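3-isopropylmalate dehydratase small subunit (PDB 3Q3W) catalyses, as the small subunit of isopropylmalate isomerase, the interconversion of 2-isopropylmalate and 3-isopropylmalate by way of 2-isopropylmaleate. Local coordinates at residues 12-17 / 136-141. Sequence-based numbering, arbitrary orientation.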
loop_
_atom_site.group_PDB
_atom_site.type_symbol
_atom_site.label_atom_id
_atom_site.label_comp_id
_atom_site.label_asym_id
_atom_site.label_seq_id
_atom_site.Cartn_x
_atom_site.Cartn_y
_atom_site.Cartn_z
ATOM N N GLY A 12 7.665 -8.487 4.570
ATOM C CA GLY A 12 7.374 -8.956 3.211
ATOM C C GLY A 12 8.044 -8.133 2.126
ATOM O O GLY A 12 8.743 -7.149 2.393
ATOM N N ILE A 13 7.796 -8.550 0.902
ATOM C CA ILE A 13 8.351 -7.944 -0.269
ATOM C C ILE A 13 7.762 -6.551 -0.453
ATOM O O ILE A 13 6.529 -6.376 -0.472
ATOM C CB ILE A 13 8.044 -8.840 -1.503
ATOM C CG1 ILE A 13 8.576 -10.262 -1.294
ATOM C CG2 ILE A 13 8.531 -8.184 -2.812
ATOM C CD1 ILE A 13 10.040 -10.422 -1.300
ATOM N N ALA A 14 8.632 -5.548 -0.540
ATOM C CA ALA A 14 8.211 -4.179 -0.799
ATOM C C ALA A 14 8.516 -3.781 -2.244
ATOM O O ALA A 14 9.528 -4.233 -2.811
ATOM C CB ALA A 14 8.859 -3.258 0.141
ATOM N N CYS A 15 7.640 -2.940 -2.808
ATOM C CA CYS A 15 7.679 -2.549 -4.214
ATOM C C CYS A 15 7.590 -1.041 -4.304
ATOM O O CYS A 15 6.617 -0.453 -3.825
ATOM C CB CYS A 15 6.513 -3.142 -5.013
ATOM S SG CYS A 15 6.625 -2.714 -6.758
ATOM N N PRO A 16 8.583 -0.412 -4.938
ATOM C CA PRO A 16 8.540 1.028 -5.039
ATOM C C PRO A 16 7.739 1.487 -6.239
ATOM O O PRO A 16 7.902 0.935 -7.333
ATOM C CB PRO A 16 10.015 1.400 -5.193
ATOM C CG PRO A 16 10.614 0.244 -5.895
ATOM C CD PRO A 16 9.809 -0.970 -5.542
ATOM N N LEU A 17 6.873 2.458 -6.035
ATOM C CA LEU A 17 6.092 3.043 -7.126
ATOM C C LEU A 17 6.350 4.563 -7.144
ATOM O O LEU A 17 5.722 5.338 -6.419
ATOM C CB LEU A 17 4.592 2.740 -6.974
ATOM C CG LEU A 17 4.223 1.258 -6.928
ATOM C CD1 LEU A 17 2.673 1.090 -6.595
ATOM C CD2 LEU A 17 4.517 0.544 -8.194
ATOM N N ASP A 136 15.589 4.085 -3.320
ATOM C CA ASP A 136 16.868 3.887 -3.984
ATOM C C ASP A 136 17.454 2.540 -3.611
ATOM O O ASP A 136 17.871 1.754 -4.454
ATOM C CB ASP A 136 17.887 4.947 -3.620
ATOM C CG ASP A 136 19.205 4.693 -4.302
ATOM O OD1 ASP A 136 20.176 4.297 -3.627
ATOM O OD2 ASP A 136 19.221 4.822 -5.528
ATOM N N GLU A 137 17.472 2.253 -2.331
ATOM C CA GLU A 137 18.044 1.005 -1.892
ATOM C C GLU A 137 17.198 -0.205 -2.364
ATOM O O GLU A 137 17.745 -1.243 -2.715
ATOM C CB GLU A 137 18.132 1.049 -0.375
ATOM C CG GLU A 137 18.519 -0.241 0.316
ATOM C CD GLU A 137 19.949 -0.613 0.138
ATOM O OE1 GLU A 137 20.789 0.306 -0.007
ATOM O OE2 GLU A 137 20.237 -1.836 0.165
ATOM N N LEU A 138 15.871 -0.066 -2.325
ATOM C CA LEU A 138 14.975 -1.183 -2.634
ATOM C C LEU A 138 15.143 -1.625 -4.077
ATOM O O LEU A 138 15.136 -2.823 -4.408
ATOM C CB LEU A 138 13.519 -0.767 -2.362
ATOM C CG LEU A 138 12.436 -1.852 -2.363
ATOM C CD1 LEU A 138 12.792 -3.069 -1.504
ATOM C CD2 LEU A 138 11.171 -1.169 -1.870
ATOM N N LYS A 139 15.285 -0.645 -4.945
ATOM C CA LYS A 139 15.477 -0.917 -6.338
ATOM C C LYS A 139 16.779 -1.605 -6.589
ATOM O O LYS A 139 16.843 -2.575 -7.369
ATOM C CB LYS A 139 15.497 0.367 -7.088
ATOM C CG LYS A 139 14.168 1.026 -7.130
ATOM C CD LYS A 139 14.221 2.132 -8.140
ATOM C CE LYS A 139 15.157 3.246 -7.774
ATOM N NZ LYS A 139 15.008 4.268 -8.833
ATOM N N LYS A 140 17.827 -1.083 -5.947
ATOM C CA LYS A 140 19.149 -1.656 -6.065
ATOM C C LYS A 140 19.256 -3.048 -5.470
ATOM O O LYS A 140 20.060 -3.848 -5.947
ATOM C CB LYS A 140 20.200 -0.781 -5.405
ATOM C CG LYS A 140 20.459 0.512 -6.126
ATOM C CD LYS A 140 21.498 1.290 -5.382
ATOM C CE LYS A 140 21.848 2.571 -6.120
ATOM N NZ LYS A 140 22.663 3.496 -5.295
ATOM N N SER A 141 18.450 -3.352 -4.450
ATOM C CA SER A 141 18.696 -4.576 -3.668
ATOM C C SER A 141 18.069 -5.832 -4.293
ATOM O O SER A 141 16.941 -5.802 -4.837
ATOM C CB SER A 141 18.183 -4.403 -2.221
ATOM O OG SER A 141 18.554 -5.518 -1.419
#
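Leu-138 meets Ala-14 and Pro-16 in a small, buried, apolar contact where the last turn of helix 128-140 packs on strand 9-17; 184 Å² is buried in all, and no hydrogen bond crosses it. The short axes pass 8.4 Å apart, their N-to-C directions turned by 115°, so the helix end runs across the strand. One branch of Leu-138 does most of the touching: CG stands anti to the backbone N (chi1 -169°), and from there Leu-138 CD2 lies 3.7 Å from Ala-14 CB and 3.9 Å from Pro-16 CD. Leu-138 CD2 also lies 3.6 Å from Ala-14 O, with Leu-138 CD1 at nearly the same range from that oxygen. Both methyls thus cover this carbonyl, which is buried here without a polar partner in the model, although the backbone of Ala-14 is hydrogen-bonded to Lys-144.

Within the aconitase C-terminal domain family fold, strand 9-17 is an interior strand of a mixed sheet, the one at which the parallel part, continued by strand 73-78, gives way to the antiparallel part, begun by strand 145-149. The C-terminal end of helix 128-140 packs against it there, and Phe-157 of strand 154-157 adds a further apolar neighbour to Leu-138.

At the margin, the aliphatic part of Lys-139 crosses the proline ring obliquely, with Lys-139 CG 3.8 Å from Pro-16 CG. Farther along, the chain bends at chi3 (-65°), and Lys-139 NZ forms a salt bridge with the carboxylate of Glu-18, the residue following the strand segment.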